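Local coordinates for protein nicotinate phosphoribosyltransferase (Vibrio cholerae, PDB 4HL7) that probably makes nicotinate D-ribonucleotide from nicotinate and 5-phosphoribosyl diphosphate at the expense of ATP, a step of NAD(+) biosynthesis, at residues W148-V159 with L357-Y368; H232-L241 with L377-K387. All blocks are in the same frame, centred on the assembly; numbering follows the deposited sequence.

Contact 1 of 2, residues W148-V159 with L357-Y368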
loop_
_atom_site.group_PDB
_atom_site.type_symbol
_atom_site.label_atom_id
_atom_site.label_comp_id
_atom_site.label_asym_id
_atom_site.label_seq_id
_atom_site.Cartn_x
_atom_site.Cartn_y
_atom_site.Cartn_z
ATOM N N TRP A 148 -23.886 4.008 -0.419
ATOM C CA TRP A 148 -23.636 5.405 -0.753
ATOM C C TRP A 148 -23.938 5.681 -2.170
ATOM O O TRP A 148 -23.290 6.486 -2.813
ATOM C CB TRP A 148 -22.187 5.791 -0.394
ATOM C CG TRP A 148 -22.019 5.727 1.097
ATOM C CD1 TRP A 148 -21.616 4.638 1.889
ATOM C CD2 TRP A 148 -22.380 6.784 2.049
ATOM N NE1 TRP A 148 -21.673 4.966 3.216
ATOM C CE2 TRP A 148 -22.145 6.240 3.377
ATOM C CE3 TRP A 148 -22.822 8.116 1.914
ATOM C CZ2 TRP A 148 -22.309 7.004 4.520
ATOM C CZ3 TRP A 148 -23.040 8.870 3.084
ATOM C CH2 TRP A 148 -22.804 8.313 4.356
ATOM N N ALA A 149 -24.930 4.971 -2.687
ATOM C CA ALA A 149 -25.265 5.006 -4.099
ATOM C C ALA A 149 -25.862 6.362 -4.501
ATOM O O ALA A 149 -25.750 6.787 -5.653
ATOM C CB ALA A 149 -26.208 3.841 -4.432
ATOM N N GLU A 150 -26.410 7.098 -3.540
ATOM C CA GLU A 150 -27.067 8.382 -3.877
ATOM C C GLU A 150 -26.128 9.627 -3.850
ATOM O O GLU A 150 -26.556 10.782 -4.105
ATOM C CB GLU A 150 -28.372 8.556 -3.052
ATOM C CG GLU A 150 -28.193 8.710 -1.526
ATOM C CD GLU A 150 -27.249 7.683 -0.839
ATOM O OE1 GLU A 150 -27.256 6.459 -1.175
ATOM O OE2 GLU A 150 -26.499 8.103 0.070
ATOM N N VAL A 151 -24.851 9.412 -3.568
ATOM C CA VAL A 151 -23.895 10.520 -3.605
ATOM C C VAL A 151 -24.031 11.251 -4.947
ATOM O O VAL A 151 -24.024 10.616 -5.968
ATOM C CB VAL A 151 -22.446 10.023 -3.415
ATOM C CG1 VAL A 151 -21.445 11.138 -3.681
ATOM C CG2 VAL A 151 -22.291 9.445 -2.020
ATOM N N PRO A 152 -24.137 12.594 -4.942
ATOM C CA PRO A 152 -24.178 13.297 -6.249
ATOM C C PRO A 152 -22.944 12.980 -7.122
ATOM O O PRO A 152 -21.800 13.116 -6.677
ATOM C CB PRO A 152 -24.164 14.774 -5.855
ATOM C CG PRO A 152 -24.621 14.792 -4.436
ATOM C CD PRO A 152 -24.032 13.541 -3.822
ATOM N N ALA A 153 -23.176 12.595 -8.374
ATOM C CA ALA A 153 -22.059 12.083 -9.179
ATOM C C ALA A 153 -20.958 13.135 -9.424
ATOM O O ALA A 153 -19.811 12.780 -9.576
ATOM C CB ALA A 153 -22.549 11.463 -10.484
ATOM N N ASP A 154 -21.301 14.423 -9.386
ATOM C CA ASP A 154 -20.259 15.423 -9.565
ATOM C C ASP A 154 -19.534 15.847 -8.281
ATOM O O ASP A 154 -18.610 16.625 -8.338
ATOM C CB ASP A 154 -20.793 16.646 -10.310
ATOM C CG ASP A 154 -22.028 17.241 -9.664
ATOM O OD1 ASP A 154 -22.219 17.095 -8.432
ATOM O OD2 ASP A 154 -22.814 17.873 -10.402
ATOM N N LEU A 155 -19.968 15.342 -7.134
ATOM C CA LEU A 155 -19.331 15.725 -5.851
ATOM C C LEU A 155 -17.843 15.397 -5.734
ATOM O O LEU A 155 -17.073 16.244 -5.338
ATOM C CB LEU A 155 -20.092 15.151 -4.651
ATOM C CG LEU A 155 -19.562 15.607 -3.277
ATOM C CD1 LEU A 155 -19.596 17.138 -3.133
ATOM C CD2 LEU A 155 -20.419 14.992 -2.197
ATOM N N PRO A 156 -17.418 14.144 -6.069
ATOM C CA PRO A 156 -16.015 13.869 -5.846
ATOM C C PRO A 156 -15.113 14.821 -6.623
ATOM O O PRO A 156 -14.116 15.305 -6.074
ATOM C CB PRO A 156 -15.843 12.400 -6.330
ATOM C CG PRO A 156 -17.229 11.832 -6.274
ATOM C CD PRO A 156 -18.168 12.968 -6.536
ATOM N N LEU A 157 -15.461 15.156 -7.869
ATOM C CA LEU A 157 -14.587 16.069 -8.597
ATOM C C LEU A 157 -14.720 17.533 -8.113
ATOM O O LEU A 157 -13.727 18.283 -8.165
ATOM C CB LEU A 157 -14.797 15.978 -10.111
ATOM C CG LEU A 157 -14.164 14.791 -10.836
ATOM C CD1 LEU A 157 -14.522 14.890 -12.328
ATOM C CD2 LEU A 157 -12.648 14.743 -10.610
ATOM N N LYS A 158 -15.892 17.923 -7.621
ATOM C CA LYS A 158 -16.042 19.301 -7.085
ATOM C C LYS A 158 -15.097 19.437 -5.905
ATOM O O LYS A 158 -14.457 20.480 -5.712
ATOM C CB LYS A 158 -17.497 19.644 -6.638
ATOM C CG LYS A 158 -18.446 20.055 -7.777
ATOM C CD LYS A 158 -19.780 20.630 -7.274
ATOM N N VAL A 159 -15.040 18.390 -5.083
ATOM C CA VAL A 159 -14.241 18.426 -3.858
ATOM C C VAL A 159 -12.775 18.519 -4.250
ATOM O O VAL A 159 -11.986 19.299 -3.666
ATOM C CB VAL A 159 -14.455 17.153 -2.984
ATOM C CG1 VAL A 159 -13.382 17.066 -1.895
ATOM C CG2 VAL A 159 -15.848 17.158 -2.377
ATOM N N LEU A 357 -15.283 12.841 0.333
ATOM C CA LEU A 357 -16.534 13.523 -0.068
ATOM C C LEU A 357 -16.758 14.739 0.829
ATOM O O LEU A 357 -17.868 15.287 0.903
ATOM C CB LEU A 357 -17.760 12.578 0.042
ATOM C CG LEU A 357 -17.671 11.352 -0.881
ATOM C CD1 LEU A 357 -18.945 10.521 -0.789
ATOM C CD2 LEU A 357 -17.479 11.868 -2.292
ATOM N N ALA A 358 -15.682 15.158 1.476
ATOM C CA ALA A 358 -15.709 16.337 2.334
ATOM C C ALA A 358 -16.875 16.239 3.352
ATOM O O ALA A 358 -17.602 17.181 3.552
ATOM C CB ALA A 358 -15.804 17.620 1.486
ATOM N N ASN A 359 -17.036 15.082 3.978
ATOM C CA ASN A 359 -17.989 14.938 5.070
ATOM C C ASN A 359 -19.431 15.045 4.615
ATOM O O ASN A 359 -20.310 15.323 5.411
ATOM C CB ASN A 359 -17.741 15.989 6.184
ATOM C CG ASN A 359 -16.385 15.827 6.840
ATOM O OD1 ASN A 359 -15.839 14.723 6.902
ATOM N ND2 ASN A 359 -15.830 16.935 7.338
ATOM N N TRP A 360 -19.663 14.878 3.316
ATOM C CA TRP A 360 -21.000 14.860 2.768
ATOM C C TRP A 360 -21.972 14.052 3.623
ATOM O O TRP A 360 -21.680 12.945 3.980
ATOM C CB TRP A 360 -20.974 14.291 1.352
ATOM C CG TRP A 360 -22.342 14.400 0.705
ATOM C CD1 TRP A 360 -22.943 15.537 0.191
ATOM C CD2 TRP A 360 -23.309 13.317 0.487
ATOM N NE1 TRP A 360 -24.208 15.241 -0.314
ATOM C CE2 TRP A 360 -24.453 13.910 -0.201
ATOM C CE3 TRP A 360 -23.318 11.967 0.758
ATOM C CZ2 TRP A 360 -25.563 13.171 -0.547
ATOM C CZ3 TRP A 360 -24.423 11.217 0.379
ATOM C CH2 TRP A 360 -25.522 11.807 -0.255
ATOM N N ARG A 361 -23.139 14.602 3.944
ATOM C CA ARG A 361 -24.105 13.859 4.768
ATOM C C ARG A 361 -25.144 13.237 3.851
ATOM O O ARG A 361 -25.677 13.928 2.943
ATOM C CB ARG A 361 -24.846 14.795 5.762
ATOM C CG ARG A 361 -24.005 15.321 6.917
ATOM C CD ARG A 361 -24.786 16.251 7.885
ATOM N NE ARG A 361 -23.861 16.682 8.946
ATOM C CZ ARG A 361 -23.506 15.929 10.012
ATOM N NH1 ARG A 361 -24.062 14.735 10.227
ATOM N NH2 ARG A 361 -22.609 16.380 10.884
ATOM N N ASN A 362 -25.528 11.988 4.133
ATOM C CA ASN A 362 -26.634 11.388 3.408
ATOM C C ASN A 362 -27.974 11.955 3.881
ATOM O O ASN A 362 -28.002 12.838 4.766
ATOM C CB ASN A 362 -26.584 9.852 3.498
ATOM C CG ASN A 362 -26.923 9.324 4.890
ATOM O OD1 ASN A 362 -27.441 10.057 5.762
ATOM N ND2 ASN A 362 -26.660 8.040 5.100
ATOM N N ALA A 363 -29.078 11.469 3.310
ATOM C CA ALA A 363 -30.393 12.042 3.576
ATOM C C ALA A 363 -30.760 11.882 5.055
ATOM O O ALA A 363 -31.567 12.646 5.585
ATOM C CB ALA A 363 -31.463 11.397 2.698
ATOM N N ALA A 364 -30.187 10.877 5.705
ATOM C CA ALA A 364 -30.475 10.659 7.115
ATOM C C ALA A 364 -29.528 11.476 8.005
ATOM O O ALA A 364 -29.706 11.520 9.223
ATOM C CB ALA A 364 -30.435 9.173 7.470
ATOM N N GLY A 365 -28.553 12.140 7.390
ATOM C CA GLY A 365 -27.727 13.131 8.078
ATOM C C GLY A 365 -26.434 12.551 8.557
ATOM O O GLY A 365 -25.707 13.170 9.352
ATOM N N VAL A 366 -26.120 11.345 8.093
ATOM C CA VAL A 366 -24.891 10.683 8.501
ATOM C C VAL A 366 -23.735 11.193 7.632
ATOM O O VAL A 366 -23.837 11.136 6.400
ATOM C CB VAL A 366 -25.007 9.159 8.291
ATOM C CG1 VAL A 366 -23.731 8.431 8.733
ATOM C CG2 VAL A 366 -26.241 8.599 8.976
ATOM N N GLU A 367 -22.636 11.653 8.258
ATOM C CA GLU A 367 -21.427 12.102 7.513
ATOM C C GLU A 367 -20.676 10.932 6.872
ATOM O O GLU A 367 -20.405 9.902 7.528
ATOM C CB GLU A 367 -20.421 12.835 8.399
ATOM C CG GLU A 367 -20.803 14.261 8.760
ATOM C CD GLU A 367 -19.913 14.799 9.863
ATOM O OE1 GLU A 367 -18.883 15.404 9.536
ATOM O OE2 GLU A 367 -20.226 14.570 11.054
ATOM N N TYR A 368 -20.341 11.101 5.593
ATOM C CA TYR A 368 -19.617 10.071 4.877
ATOM C C TYR A 368 -18.225 9.927 5.451
ATOM O O TYR A 368 -17.557 10.925 5.672
ATOM C CB TYR A 368 -19.496 10.418 3.400
ATOM C CG TYR A 368 -18.704 9.370 2.692
ATOM C CD1 TYR A 368 -19.302 8.127 2.378
ATOM C CD2 TYR A 368 -17.340 9.566 2.386
ATOM C CE1 TYR A 368 -18.557 7.108 1.764
ATOM C CE2 TYR A 368 -16.596 8.547 1.782
ATOM C CZ TYR A 368 -17.213 7.332 1.473
ATOM O OH TYR A 368 -16.481 6.333 0.879
HETATM O O HOH W 1 -26.006 6.931 2.541
#
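Three backbone N-H groups grip OD1 of Asn362, while CB of the same residue rests 3.7 Å from CZ3 of Trp148. The bond from Val366 N to Asn362 OD1 is the sound one, at 3.0 Å and 160°, with the donor standing above the carbonyl plane. The N-H groups of Ala364 and Gly365 add weak, strongly bent bonds that hold the side chain over its own type I turn. A chi1 of 71° sets CG between backbone N and carbonyl carbon, folding the amide back over the turn. Its ND2 gives a hydrogen bond to a water, which in turn donates to OE2 of Glu150. This water also lies above one face of the Trp148 indole, near the rim.

The opposite face of Trp148 receives the edge of Tyr368 in a T-shaped stack, planes 85° apart, with Tyr368 CD1 3.4 Å from Trp148 CD2. Tyr368 CB adds a CH-pi contact over the six-membered ring, and the phenol OH is hydrogen-bonded to OD1 of Asn355. The contact joins the turns after helix 131-147 and the first turn of helix 155-174 to the loop that runs from the parallel barrel-like sheet toward strand 372-380 of the antiparallel sheet.

In the second indole, CZ3 of Trp360 meets CE3 of Trp148 rim to rim, 3.8 Å away, as the two side chains run in opposed directions. Val151 CA lies over one Trp360 face in a CH-pi contact, and Pro152 CD comes in beside it, 3.6 Å from CZ2 of Trp360. Leu155 CD2 approaches Trp360 CD1 obliquely at 3.5 Å. Next to the indole, Val151 CG2 and Leu357 CD1 meet tip to tip at 3.7 Å, and Val159 CG2 closes on Ala358 CB.

Contact 2 of 2, residues H232-L241 with L377-K387; sequences HEWFMGHQAL and LAECQGRPVAK
Lys387 reaches past Met236 to His232 along helix 232-241. Its CB lies 4.0 Å from both SE and CE of Met236, a selenomethionine. With CG anti to the backbone N (chi1 -179°) and the chain extended beyond, CD passes CG of His232, and CE is carried over the centre of the imidazole, 3.8 Å from the His232 ring centroid and 7° off its normal, as a CH-pi contact. NZ ends above the same face, 3.7 Å from CE1 of His232. NE2 of that ring is hydrogen-bonded to OD1 of Asp269, which fixes how the imidazole is turned.

One turn on from Met236, Gln239 pairs with the backbone of Ala386 through both ends of its amide. Ala386 N donates to Gln239 OE1 at 2.7 Å, and Gln239 NE2 donates to Ala386 O at 2.9 Å, in the carbonyl plane. This satisfies both polar atoms of a buried side chain. At the far end of the helix, Arg383 NH1 reaches the carbonyl O of Ala240 at 2.8 Å, and Ala240 CB packs against Cys380 CB. Leu377 CD2 packs on Gly237 N, and Cys380 SG on Gly237 O.

The axes of helix 232-241 and strand 377-380 approach to 7.7 Å, with N-to-C directions 32° apart. Ala378 and Glu379 form a classic beta bulge opposite Arg40, and a type I' turn links Cys380 to Arg383. The helix packs on one face of the antiparallel sheet, near its outermost strand 383-384, and carries His232, the predicted autophosphorylation site of this family, unmodified here.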
loop_
_atom_site.group_PDB
_atom_site.type_symbol
_atom_site.label_atom_id
_atom_site.label_comp_id
_atom_site.label_asym_id
_atom_site.label_seq_id
_atom_site.Cartn_x
_atom_site.Cartn_y
_atom_site.Cartn_z
ATOM N N HIS A 232 5.696 -3.604 3.301
ATOM C CA HIS A 232 6.186 -4.252 4.554
ATOM C C HIS A 232 6.206 -5.780 4.463
ATOM O O HIS A 232 7.075 -6.424 5.008
ATOM C CB HIS A 232 5.282 -3.906 5.736
ATOM C CG HIS A 232 5.309 -2.451 6.066
ATOM N ND1 HIS A 232 4.307 -1.635 5.732
ATOM C CD2 HIS A 232 6.307 -1.659 6.660
ATOM C CE1 HIS A 232 4.647 -0.347 6.086
ATOM N NE2 HIS A 232 5.864 -0.381 6.659
ATOM N N GLU A 233 5.256 -6.356 3.728
ATOM C CA GLU A 233 5.180 -7.845 3.668
ATOM C C GLU A 233 6.397 -8.502 3.155
ATOM O O GLU A 233 6.686 -9.594 3.568
ATOM C CB GLU A 233 3.945 -8.336 2.829
ATOM C CG GLU A 233 4.090 -8.125 1.383
ATOM C CD GLU A 233 2.940 -8.769 0.574
ATOM O OE1 GLU A 233 2.856 -10.046 0.493
ATOM O OE2 GLU A 233 2.202 -7.972 -0.044
ATOM N N TRP A 234 7.184 -7.820 2.303
ATOM C CA TRP A 234 8.432 -8.417 1.841
ATOM C C TRP A 234 9.394 -8.582 3.037
ATOM O O TRP A 234 10.002 -9.642 3.287
ATOM C CB TRP A 234 9.018 -7.484 0.778
ATOM C CG TRP A 234 10.371 -7.881 0.260
ATOM C CD1 TRP A 234 11.576 -7.208 0.434
ATOM C CD2 TRP A 234 10.683 -9.039 -0.565
ATOM N NE1 TRP A 234 12.600 -7.843 -0.265
ATOM C CE2 TRP A 234 12.116 -8.969 -0.864
ATOM C CE3 TRP A 234 9.931 -10.093 -1.093
ATOM C CZ2 TRP A 234 12.748 -9.909 -1.658
ATOM C CZ3 TRP A 234 10.588 -11.072 -1.885
ATOM C CH2 TRP A 234 11.953 -10.959 -2.190
ATOM N N PHE A 235 9.454 -7.545 3.869
ATOM C CA PHE A 235 10.362 -7.622 5.065
ATOM C C PHE A 235 9.814 -8.578 6.135
ATOM O O PHE A 235 10.573 -9.326 6.816
ATOM C CB PHE A 235 10.488 -6.208 5.621
ATOM C CG PHE A 235 11.107 -5.268 4.619
ATOM C CD1 PHE A 235 10.321 -4.559 3.732
ATOM C CD2 PHE A 235 12.472 -5.198 4.483
ATOM C CE1 PHE A 235 10.915 -3.764 2.747
ATOM C CE2 PHE A 235 13.061 -4.411 3.475
ATOM C CZ PHE A 235 12.269 -3.687 2.628
HETATM N N MSE A 236 8.484 -8.564 6.289
HETATM C CA MSE A 236 7.849 -9.418 7.318
HETATM C C MSE A 236 8.009 -10.873 6.910
HETATM O O MSE A 236 8.348 -11.698 7.732
HETATM C CB MSE A 236 6.327 -9.063 7.344
HETATM C CG MSE A 236 6.146 -7.708 8.043
HETATM SE SE MSE A 236 4.305 -7.075 7.629
HETATM C CE MSE A 236 3.421 -8.202 8.968
ATOM N N GLY A 237 7.769 -11.197 5.619
ATOM C CA GLY A 237 7.919 -12.610 5.179
ATOM C C GLY A 237 9.317 -13.152 5.501
ATOM O O GLY A 237 9.487 -14.316 5.841
ATOM N N HIS A 238 10.341 -12.312 5.359
ATOM C CA HIS A 238 11.715 -12.758 5.703
ATOM C C HIS A 238 11.926 -13.169 7.124
ATOM O O HIS A 238 12.887 -13.877 7.431
ATOM C CB HIS A 238 12.777 -11.747 5.217
ATOM C CG HIS A 238 13.037 -11.863 3.725
ATOM N ND1 HIS A 238 12.211 -11.314 2.811
ATOM C CD2 HIS A 238 13.961 -12.630 3.004
ATOM C CE1 HIS A 238 12.637 -11.635 1.554
ATOM N NE2 HIS A 238 13.711 -12.438 1.673
ATOM N N GLN A 239 11.034 -12.765 8.026
ATOM C CA GLN A 239 11.082 -13.250 9.440
ATOM C C GLN A 239 10.843 -14.741 9.578
ATOM O O GLN A 239 11.159 -15.354 10.604
ATOM C CB GLN A 239 10.055 -12.482 10.329
ATOM C CG GLN A 239 10.365 -10.995 10.410
ATOM C CD GLN A 239 9.175 -10.212 10.964
ATOM O OE1 GLN A 239 8.258 -10.807 11.500
ATOM N NE2 GLN A 239 9.183 -8.875 10.812
ATOM N N ALA A 240 10.206 -15.301 8.579
ATOM C CA ALA A 240 9.976 -16.735 8.505
ATOM C C ALA A 240 11.055 -17.466 7.674
ATOM O O ALA A 240 11.316 -18.670 7.911
ATOM C CB ALA A 240 8.592 -17.023 7.901
ATOM N N LEU A 241 11.660 -16.771 6.724
ATOM C CA LEU A 241 12.507 -17.423 5.730
ATOM C C LEU A 241 14.004 -17.452 6.133
ATOM O O LEU A 241 14.754 -18.379 5.672
ATOM C CB LEU A 241 12.383 -16.674 4.371
ATOM C CG LEU A 241 10.946 -16.619 3.834
ATOM C CD1 LEU A 241 10.937 -15.785 2.563
ATOM C CD2 LEU A 241 10.557 -18.029 3.510
ATOM N N LEU A 377 -0.250 -9.449 6.446
ATOM C CA LEU A 377 0.378 -10.752 6.267
ATOM C C LEU A 377 0.478 -11.347 7.657
ATOM O O LEU A 377 1.066 -10.742 8.558
ATOM C CB LEU A 377 1.781 -10.570 5.627
ATOM C CG LEU A 377 2.560 -11.900 5.552
ATOM C CD1 LEU A 377 1.877 -12.792 4.535
ATOM C CD2 LEU A 377 4.016 -11.625 5.134
ATOM N N ALA A 378 -0.178 -12.482 7.863
ATOM C CA ALA A 378 -0.275 -13.084 9.200
ATOM C C ALA A 378 0.803 -14.139 9.378
ATOM O O ALA A 378 1.238 -14.366 10.471
ATOM C CB ALA A 378 -1.628 -13.731 9.413
ATOM N N GLU A 379 1.166 -14.827 8.299
ATOM C CA GLU A 379 1.907 -16.066 8.434
ATOM C C GLU A 379 2.651 -16.337 7.131
ATOM O O GLU A 379 2.154 -16.040 6.057
ATOM C CB GLU A 379 0.899 -17.214 8.649
ATOM C CG GLU A 379 1.476 -18.550 8.998
ATOM C CD GLU A 379 0.365 -19.586 9.177
ATOM O OE1 GLU A 379 -0.256 -19.593 10.256
ATOM O OE2 GLU A 379 0.074 -20.342 8.218
ATOM N N CYS A 380 3.811 -16.961 7.241
ATOM C CA CYS A 380 4.616 -17.314 6.071
ATOM C C CYS A 380 5.325 -18.634 6.396
ATOM O O CYS A 380 5.927 -18.772 7.477
ATOM C CB CYS A 380 5.666 -16.237 5.859
ATOM S SG CYS A 380 6.747 -16.522 4.434
ATOM N N GLN A 381 5.234 -19.597 5.464
ATOM C CA GLN A 381 5.724 -20.975 5.703
ATOM C C GLN A 381 5.206 -21.529 6.997
ATOM O O GLN A 381 5.911 -22.262 7.700
ATOM C CB GLN A 381 7.275 -21.030 5.693
ATOM C CG GLN A 381 7.901 -20.799 4.351
ATOM C CD GLN A 381 7.495 -21.833 3.333
ATOM O OE1 GLN A 381 6.343 -21.870 2.910
ATOM N NE2 GLN A 381 8.425 -22.723 2.970
ATOM N N GLY A 382 3.950 -21.195 7.315
ATOM C CA GLY A 382 3.300 -21.695 8.529
ATOM C C GLY A 382 3.827 -21.103 9.827
ATOM O O GLY A 382 3.567 -21.650 10.903
ATOM N N ARG A 383 4.614 -20.042 9.717
ATOM C CA ARG A 383 5.250 -19.387 10.885
ATOM C C ARG A 383 4.693 -17.978 11.031
ATOM O O ARG A 383 4.422 -17.322 10.014
ATOM C CB ARG A 383 6.786 -19.298 10.671
ATOM C CG ARG A 383 7.452 -20.679 10.426
ATOM C CD ARG A 383 8.607 -20.625 9.409
ATOM N NE ARG A 383 8.896 -21.975 8.913
ATOM C CZ ARG A 383 10.029 -22.309 8.299
ATOM N NH1 ARG A 383 10.974 -21.407 8.124
ATOM N NH2 ARG A 383 10.210 -23.560 7.868
ATOM N N PRO A 384 4.579 -17.483 12.272
ATOM C CA PRO A 384 4.093 -16.101 12.421
ATOM C C PRO A 384 5.091 -15.081 11.889
ATOM O O PRO A 384 6.326 -15.331 11.916
ATOM C CB PRO A 384 3.984 -15.878 13.964
ATOM C CG PRO A 384 4.373 -17.165 14.601
ATOM C CD PRO A 384 4.993 -18.086 13.549
ATOM N N VAL A 385 4.599 -13.910 11.510
ATOM C CA VAL A 385 5.476 -12.778 11.142
ATOM C C VAL A 385 4.810 -11.525 11.732
ATOM O O VAL A 385 3.641 -11.567 12.120
ATOM C CB VAL A 385 5.652 -12.632 9.607
ATOM C CG1 VAL A 385 6.297 -13.895 9.008
ATOM C CG2 VAL A 385 4.293 -12.294 8.941
ATOM N N ALA A 386 5.559 -10.453 11.878
ATOM C CA ALA A 386 5.003 -9.278 12.605
ATOM C C ALA A 386 5.491 -7.965 12.063
ATOM O O ALA A 386 6.550 -7.886 11.483
ATOM C CB ALA A 386 5.326 -9.342 14.071
ATOM N N LYS A 387 4.669 -6.933 12.247
ATOM C CA LYS A 387 5.112 -5.584 11.991
ATOM C C LYS A 387 5.038 -4.833 13.300
ATOM O O LYS A 387 4.063 -4.945 14.044
ATOM C CB LYS A 387 4.213 -4.872 10.983
ATOM C CG LYS A 387 4.661 -3.461 10.684
ATOM C CD LYS A 387 3.782 -2.887 9.607
ATOM C CE LYS A 387 3.745 -1.396 9.717
ATOM N NZ LYS A 387 2.527 -0.941 9.001
HETATM O O HOH W 2 8.681 -16.723 11.537
#

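Overall arrangement
From the N terminus the chain builds strands of the antiparallel sheet and helix 131-147 before reaching 148-159, the first half of contact 1. Helix 155-174 then leads into the parallel barrel-like sheet, and helix 232-241, the first half of contact 2, follows its first two strands. The remaining barrel strands precede 357-368, which closes contact 1 across 197 intervening residues. Strand 372-380 and the following turn soon close contact 2, so the two loops cross rather than nest. Their centres lie 39 Å apart, on opposite sides of the chain's centre. Contact 1 ties the loop before strand 372-380 to the turns and helix start following helix 131-147; contact 2 ties that strand's end and the residues after it to helix 232-241.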